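Local coordinates for CELL division protein FTSZ (Haloferax volcanii, PDB 4B45) that binds GTP as a tubulin-like protein and takes part in controlling the shape of the archaeal cell, at residues A159-D164 with G254-D259; L225-A230 with R309-V314; N241-T246 with E283-W288. One frame throughout, in Å; residues are numbered along the deposited sequence.

Contacts 1 to 3 run outward from the nucleotide pocket. Contact 1 is nearest: the side chain of V163 lies about 5 Å from the bound GTP analogue. In contact 2 the L225 side chain is about 14 Å from that ligand. Contact 3 lies far from the pocket. Contacts 1 and 2 share one sheet, their centres about 15 Å apart, and S256 OG meets L225 N at 3.0 Å, a probable hydrogen bond. Contacts 2 and 3 are about 11 Å apart, centre to centre. S312 OG, bonded to T247, also lies 2.8 Å from T246 OG1, a probable hydrogen bond between strand 309-319 and helix 240-252. Contacts 1 and 3, centres about 21 Å apart, do not touch.

Contact 1 (A159-D164 with G254-D259); sequences AVLLVD and GTSLPD
L161 meets S256 through its CD1 methyl, which lies 4.1 Å from S256 OG. The same leucine also packs on L225 of strand 222-231. The next residue, L162, makes a firmer link. Its carbonyl O accepts the hydroxyl of S256, with OG to O at 2.8 Å. The hydroxyl arrives nearly along the C=O axis, at a C=O...OG angle of 160°. It can do so because S256 OG sits between its own backbone N and carbonyl carbon (chi1 62°). S256 OG also takes the N-H of L225, and this one buried oxygen therefore joins two strands of the sheet. The side chain of L162 touches L257, CD1 to CD2 at 4.3 Å.

Strand 159-164 belongs to the Rossmann-like GTPase domain, while 254-259 is a loop of the C-terminal domain after helix 240-252. Toward the end of the strand the loop supplies the backbone partner, so the contact forms part of the seam between the two domains.

V163 points away from the loop, and its side chain packs on L130 and F168. Its CA still lies 3.7 Å from S256 O. D164 N then donates to that S256 oxygen at 2.8 Å, in a nearly straight bond (172°). The D164 side chain crosses P258 at about a right angle, and OD2 lies 3.2 Å from the ring carbon CD. The other carboxylate oxygen, OD1, forms a salt bridge with R324 and takes the N-H of D166. N165, which binds GTP, follows directly.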
# COMPACT_ATOMS: atom_id res chain seq x y z
N ALA A 159 0.94 5.06 9.87
CA ALA A 159 -0.14 4.15 9.52
C ALA A 159 0.39 2.96 8.74
O ALA A 159 1.46 3.02 8.12
CB ALA A 159 -1.24 4.85 8.72
N VAL A 160 -0.37 1.87 8.78
CA VAL A 160 -0.03 0.67 8.06
C VAL A 160 -1.10 0.37 7.02
O VAL A 160 -2.19 -0.10 7.36
CB VAL A 160 0.14 -0.52 9.04
CG1 VAL A 160 0.52 -1.80 8.28
CG2 VAL A 160 1.21 -0.18 10.06
N LEU A 161 -0.80 0.64 5.76
CA LEU A 161 -1.69 0.29 4.67
C LEU A 161 -1.49 -1.20 4.32
O LEU A 161 -0.40 -1.62 3.92
CB LEU A 161 -1.41 1.19 3.46
CG LEU A 161 -2.09 0.88 2.12
CD1 LEU A 161 -3.59 0.85 2.28
CD2 LEU A 161 -1.66 1.88 1.02
N LEU A 162 -2.53 -2.00 4.50
CA LEU A 162 -2.38 -3.45 4.36
C LEU A 162 -2.83 -3.98 3.01
O LEU A 162 -3.89 -3.60 2.50
CB LEU A 162 -3.15 -4.19 5.45
CG LEU A 162 -2.54 -4.28 6.85
CD1 LEU A 162 -3.46 -5.12 7.76
CD2 LEU A 162 -1.13 -4.88 6.79
N VAL A 163 -2.02 -4.87 2.46
CA VAL A 163 -2.38 -5.63 1.27
C VAL A 163 -2.54 -7.09 1.66
O VAL A 163 -1.59 -7.73 2.12
CB VAL A 163 -1.25 -5.56 0.23
CG1 VAL A 163 -1.58 -6.44 -0.97
CG2 VAL A 163 -1.00 -4.13 -0.18
N ASP A 164 -3.74 -7.62 1.46
CA ASP A 164 -3.99 -9.04 1.66
C ASP A 164 -3.75 -9.82 0.35
O ASP A 164 -4.49 -9.66 -0.62
CB ASP A 164 -5.43 -9.21 2.15
CG ASP A 164 -5.80 -10.65 2.44
OD1 ASP A 164 -4.90 -11.53 2.49
OD2 ASP A 164 -7.01 -10.91 2.64
N GLY A 254 -13.58 -4.25 -3.48
CA GLY A 254 -12.34 -3.93 -4.16
C GLY A 254 -11.23 -3.42 -3.26
O GLY A 254 -10.30 -2.76 -3.72
N THR A 255 -11.33 -3.74 -1.98
CA THR A 255 -10.42 -3.20 -0.99
C THR A 255 -9.17 -4.09 -0.84
O THR A 255 -9.24 -5.31 -0.98
CB THR A 255 -11.14 -3.05 0.35
OG1 THR A 255 -10.21 -2.68 1.36
CG2 THR A 255 -11.79 -4.35 0.71
N SER A 256 -8.03 -3.47 -0.57
CA SER A 256 -6.76 -4.18 -0.47
C SER A 256 -6.72 -5.11 0.74
O SER A 256 -5.99 -6.11 0.75
CB SER A 256 -5.60 -3.18 -0.44
OG SER A 256 -5.68 -2.35 0.70
N LEU A 257 -7.50 -4.76 1.76
CA LEU A 257 -7.79 -5.61 2.92
C LEU A 257 -9.30 -5.88 3.00
O LEU A 257 -10.08 -4.94 3.16
CB LEU A 257 -7.38 -4.86 4.18
CG LEU A 257 -7.75 -5.53 5.51
CD1 LEU A 257 -6.89 -6.80 5.73
CD2 LEU A 257 -7.58 -4.55 6.66
N PRO A 258 -9.74 -7.15 2.93
CA PRO A 258 -11.18 -7.47 3.02
C PRO A 258 -11.86 -7.00 4.31
O PRO A 258 -11.23 -6.99 5.38
CB PRO A 258 -11.21 -9.00 2.97
CG PRO A 258 -9.95 -9.38 2.26
CD PRO A 258 -8.93 -8.35 2.66
N ASP A 259 -13.14 -6.67 4.20
CA ASP A 259 -13.96 -6.26 5.34
C ASP A 259 -13.38 -5.04 6.09
O ASP A 259 -13.27 -5.05 7.31
CB ASP A 259 -14.20 -7.44 6.30
CG ASP A 259 -15.34 -7.19 7.28
OD1 ASP A 259 -16.27 -6.43 6.94
OD2 ASP A 259 -15.30 -7.75 8.41

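Contact 2 (L225-A230 with R309-V314); sequences LGYASA and RLASLV
R309, at the start of its strand, reaches across to S229 and A230. Its CB lies 3.2 Å from A230 O. CG stays beside the same oxygen. The chain then bends at chi3 (65°), which brings NE round to S229. NE donates to S229 OG at 3.2 Å. NH2 donates to the same oxygen in a shorter and straighter bond, 2.8 Å and 160°. NE has a weak second bond to the backbone of a bound peptide. The hydroxyl is thus held side-on by two nitrogens and lies in the guanidinium plane. One face of this flat group covers the backbone of A230, whose carbonyl carbon is 3.8 Å above the plane, over its centre. CZ and NH1 both lie over that carbon, NH1 to A230 C at 4.1 Å. The peptide backbone also hydrogen-bonds to S229 OG.

Behind the arginine the backbones form a regular ladder. G226 with V314, A228 with S312 and A230 with L310 are hydrogen-bonded pairs. Y227 with L313 and S229 with A311 are non-hydrogen-bonded pairs. The strands run at 161° to each other. S229 and A311 come close, their CA atoms 4.1 Å apart. The Y227 ring lies on the face of A311 and L313. Its CE1 touches A311 CB at 3.7 Å and its CD1 touches L313 CD1 at 3.8 Å. The ring and the leucine meet at a slant.

The pair lies in the C-terminal part of the mixed sheet, where 222-231 is the neighbour of 159-164. Strand 263-272 lies on the far side of 309-319, bonded to A311 and L313. Helix 175-196 packs on the face that carries Y227 and L313. Helix 240-252 packs on the face of A228, A230 and V314, and S312 OG bonds there to T247 and T246.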
# COMPACT_ATOMS: atom_id res chain seq x y z
N LEU A 225 -7.10 0.30 1.00
CA LEU A 225 -7.26 1.12 -0.19
C LEU A 225 -8.15 0.41 -1.18
O LEU A 225 -7.78 -0.64 -1.69
CB LEU A 225 -5.91 1.46 -0.82
CG LEU A 225 -6.01 2.43 -2.01
CD1 LEU A 225 -6.79 3.71 -1.62
CD2 LEU A 225 -4.64 2.79 -2.60
N GLY A 226 -9.32 0.98 -1.45
CA GLY A 226 -10.27 0.35 -2.34
C GLY A 226 -10.21 0.91 -3.75
O GLY A 226 -9.97 2.10 -3.95
N TYR A 227 -10.47 0.05 -4.73
CA TYR A 227 -10.52 0.48 -6.12
C TYR A 227 -11.56 -0.30 -6.93
O TYR A 227 -11.71 -1.52 -6.79
CB TYR A 227 -9.13 0.35 -6.75
CG TYR A 227 -9.08 0.70 -8.22
CD1 TYR A 227 -8.98 2.02 -8.64
CD2 TYR A 227 -9.13 -0.29 -9.20
CE1 TYR A 227 -8.94 2.34 -9.98
CE2 TYR A 227 -9.09 0.02 -10.54
CZ TYR A 227 -9.00 1.34 -10.93
OH TYR A 227 -8.95 1.66 -12.27
N ALA A 228 -12.31 0.43 -7.77
CA ALA A 228 -13.18 -0.18 -8.77
C ALA A 228 -13.44 0.79 -9.91
O ALA A 228 -13.42 2.01 -9.71
CB ALA A 228 -14.50 -0.65 -8.16
N SER A 229 -13.67 0.27 -11.11
CA SER A 229 -13.88 1.12 -12.28
C SER A 229 -15.02 0.66 -13.18
O SER A 229 -15.49 -0.48 -13.09
CB SER A 229 -12.60 1.25 -13.11
OG SER A 229 -12.36 0.06 -13.84
N ALA A 230 -15.46 1.55 -14.06
CA ALA A 230 -16.58 1.27 -14.94
C ALA A 230 -16.43 2.11 -16.19
O ALA A 230 -15.82 3.19 -16.16
CB ALA A 230 -17.87 1.62 -14.26
N ARG A 309 -13.04 5.56 -18.93
CA ARG A 309 -13.69 5.01 -17.76
C ARG A 309 -13.80 6.01 -16.61
O ARG A 309 -13.33 7.15 -16.71
CB ARG A 309 -12.93 3.76 -17.30
CG ARG A 309 -12.76 2.74 -18.41
CD ARG A 309 -11.83 1.59 -18.02
NE ARG A 309 -12.39 0.79 -16.93
CZ ARG A 309 -13.35 -0.11 -17.08
NH1 ARG A 309 -13.86 -0.33 -18.28
NH2 ARG A 309 -13.80 -0.78 -16.03
N LEU A 310 -14.44 5.57 -15.54
CA LEU A 310 -14.50 6.30 -14.28
C LEU A 310 -14.06 5.32 -13.23
O LEU A 310 -14.28 4.12 -13.38
CB LEU A 310 -15.95 6.68 -13.95
CG LEU A 310 -16.63 7.80 -14.70
CD1 LEU A 310 -18.12 7.71 -14.45
CD2 LEU A 310 -16.08 9.13 -14.23
N ALA A 311 -13.48 5.81 -12.15
CA ALA A 311 -13.17 4.92 -11.05
C ALA A 311 -13.33 5.64 -9.73
O ALA A 311 -13.20 6.85 -9.66
CB ALA A 311 -11.76 4.35 -11.18
N SER A 312 -13.64 4.86 -8.69
CA SER A 312 -13.59 5.35 -7.32
C SER A 312 -12.37 4.73 -6.65
O SER A 312 -12.13 3.51 -6.72
CB SER A 312 -14.84 4.98 -6.54
OG SER A 312 -16.00 5.53 -7.14
N LEU A 313 -11.59 5.58 -6.01
CA LEU A 313 -10.43 5.13 -5.28
C LEU A 313 -10.71 5.60 -3.87
O LEU A 313 -10.81 6.81 -3.63
CB LEU A 313 -9.20 5.82 -5.84
CG LEU A 313 -7.82 5.46 -5.34
CD1 LEU A 313 -7.43 4.06 -5.82
CD2 LEU A 313 -6.83 6.51 -5.83
N VAL A 314 -10.91 4.66 -2.96
CA VAL A 314 -11.28 5.01 -1.59
C VAL A 314 -10.26 4.54 -0.56
O VAL A 314 -10.09 3.35 -0.35
CB VAL A 314 -12.63 4.41 -1.21
CG1 VAL A 314 -12.96 4.76 0.23
CG2 VAL A 314 -13.73 4.94 -2.15

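Contact 3 (N241-T246 with E283-W288); sequences NAVMST and ERARRW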
# COMPACT_ATOMS: atom_id res chain seq x y z
N ASN A 241 -25.19 6.30 -11.74
CA ASN A 241 -25.15 4.92 -11.24
C ASN A 241 -23.74 4.34 -11.20
O ASN A 241 -23.36 3.69 -10.21
CB ASN A 241 -26.05 4.03 -12.11
CG ASN A 241 -25.96 2.56 -11.73
OD1 ASN A 241 -25.39 1.75 -12.46
ND2 ASN A 241 -26.53 2.22 -10.58
N ALA A 242 -22.99 4.55 -12.27
CA ALA A 242 -21.59 4.13 -12.33
C ALA A 242 -20.76 4.63 -11.13
O ALA A 242 -19.99 3.87 -10.55
CB ALA A 242 -20.95 4.57 -13.64
N VAL A 243 -20.93 5.90 -10.76
CA VAL A 243 -20.21 6.47 -9.61
C VAL A 243 -20.64 5.82 -8.30
O VAL A 243 -19.78 5.52 -7.44
CB VAL A 243 -20.40 8.02 -9.52
CG1 VAL A 243 -19.73 8.60 -8.27
CG2 VAL A 243 -19.83 8.69 -10.75
N MET A 244 -21.94 5.61 -8.13
CA MET A 244 -22.48 4.93 -6.95
C MET A 244 -21.92 3.52 -6.82
O MET A 244 -21.53 3.07 -5.73
CB MET A 244 -24.00 4.80 -7.01
CG MET A 244 -24.78 6.10 -6.99
SD MET A 244 -24.23 7.17 -5.65
CE MET A 244 -24.94 6.39 -4.20
N SER A 245 -21.90 2.79 -7.92
CA SER A 245 -21.61 1.38 -7.85
C SER A 245 -20.11 1.14 -7.74
O SER A 245 -19.68 0.31 -6.95
CB SER A 245 -22.23 0.63 -9.02
OG SER A 245 -21.31 0.56 -10.10
N THR A 246 -19.30 1.86 -8.53
CA THR A 246 -17.84 1.77 -8.33
C THR A 246 -17.44 2.11 -6.90
O THR A 246 -16.56 1.46 -6.32
CB THR A 246 -17.01 2.66 -9.31
OG1 THR A 246 -17.29 4.06 -9.08
CG2 THR A 246 -17.31 2.28 -10.76
N GLU A 283 -21.73 13.48 -5.04
CA GLU A 283 -22.30 13.90 -3.77
C GLU A 283 -22.93 12.72 -3.06
O GLU A 283 -22.61 12.44 -1.90
CB GLU A 283 -23.33 15.03 -3.97
CG GLU A 283 -22.71 16.36 -4.40
CD GLU A 283 -23.73 17.49 -4.58
OE1 GLU A 283 -24.91 17.20 -4.90
OE2 GLU A 283 -23.35 18.67 -4.40
N ARG A 284 -23.81 12.01 -3.76
CA ARG A 284 -24.43 10.81 -3.21
C ARG A 284 -23.43 9.71 -2.89
O ARG A 284 -23.59 9.00 -1.88
CB ARG A 284 -25.52 10.29 -4.15
CG ARG A 284 -26.69 11.27 -4.27
CD ARG A 284 -27.42 11.41 -2.94
NE ARG A 284 -28.21 12.64 -2.88
CZ ARG A 284 -29.43 12.78 -3.40
NH1 ARG A 284 -30.00 11.77 -4.02
NH2 ARG A 284 -30.07 13.94 -3.29
N ALA A 285 -22.38 9.55 -3.70
CA ALA A 285 -21.39 8.49 -3.41
C ALA A 285 -20.62 8.74 -2.12
O ALA A 285 -20.41 7.83 -1.32
CB ALA A 285 -20.43 8.29 -4.57
N ARG A 286 -20.23 9.99 -1.90
CA ARG A 286 -19.54 10.37 -0.68
C ARG A 286 -20.46 10.19 0.52
O ARG A 286 -20.04 9.72 1.57
CB ARG A 286 -19.10 11.83 -0.74
CG ARG A 286 -18.10 12.12 -1.84
CD ARG A 286 -17.81 13.60 -1.88
NE ARG A 286 -16.84 13.95 -2.91
CZ ARG A 286 -16.55 15.20 -3.26
NH1 ARG A 286 -17.17 16.20 -2.64
NH2 ARG A 286 -15.67 15.45 -4.21
N ARG A 287 -21.72 10.59 0.36
CA ARG A 287 -22.68 10.49 1.46
C ARG A 287 -22.88 9.02 1.82
O ARG A 287 -22.93 8.66 3.00
CB ARG A 287 -24.01 11.16 1.08
CG ARG A 287 -25.13 10.91 2.08
CD ARG A 287 -26.31 11.84 1.81
NE ARG A 287 -27.57 11.32 2.32
CZ ARG A 287 -28.51 10.75 1.56
NH1 ARG A 287 -28.33 10.63 0.25
NH2 ARG A 287 -29.63 10.30 2.11
N TRP A 288 -23.00 8.18 0.80
CA TRP A 288 -23.06 6.73 1.02
C TRP A 288 -21.86 6.18 1.81
O TRP A 288 -22.03 5.34 2.70
CB TRP A 288 -23.19 5.96 -0.30
CG TRP A 288 -23.30 4.49 -0.03
CD1 TRP A 288 -24.43 3.79 0.26
CD2 TRP A 288 -22.22 3.55 0.04
NE1 TRP A 288 -24.13 2.47 0.49
CE2 TRP A 288 -22.78 2.29 0.36
CE3 TRP A 288 -20.84 3.65 -0.15
CZ2 TRP A 288 -22.01 1.14 0.49
CZ3 TRP A 288 -20.07 2.50 -0.02
CH2 TRP A 288 -20.66 1.26 0.29
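M244 and A285 mark the closest backbone approach of two nearly parallel helix segments, CA to CA 5.1 Å. The segment axes come within 8.8 Å and differ in direction by 20°. A285 has only a methyl to place between the helices, and this suits so close an approach. Its CB points at the partner helix and meets V243 CG1 at 3.8 Å.

M244 carries most of the rest. Its chain bends at chi2 (-50°) and again at chi3 (-75°), and the thioether lies against the facing helix. SD sits 3.6 Å from A285 N and 3.7 Å from R284 CB. CE lies 3.7 Å from R284 O, and it also touches W288 CB, 4.3 Å away. R284 thus joins in through its CB, while its guanidinium turns outward from the partner helix. The W288 side chain continues onto R248, V251 and L252 of helix 240-252, one turn and more further on.

The contact is made by van der Waals packing and is only partly buried. Helix 240-252 links strands 222-231 and 263-272, and helix 279-293 links 263-272 to 298-304. The two helices are therefore the neighbouring connections of successive beta-alpha-beta crossovers in the C-terminal domain of this tubulin/FtsZ-type fold.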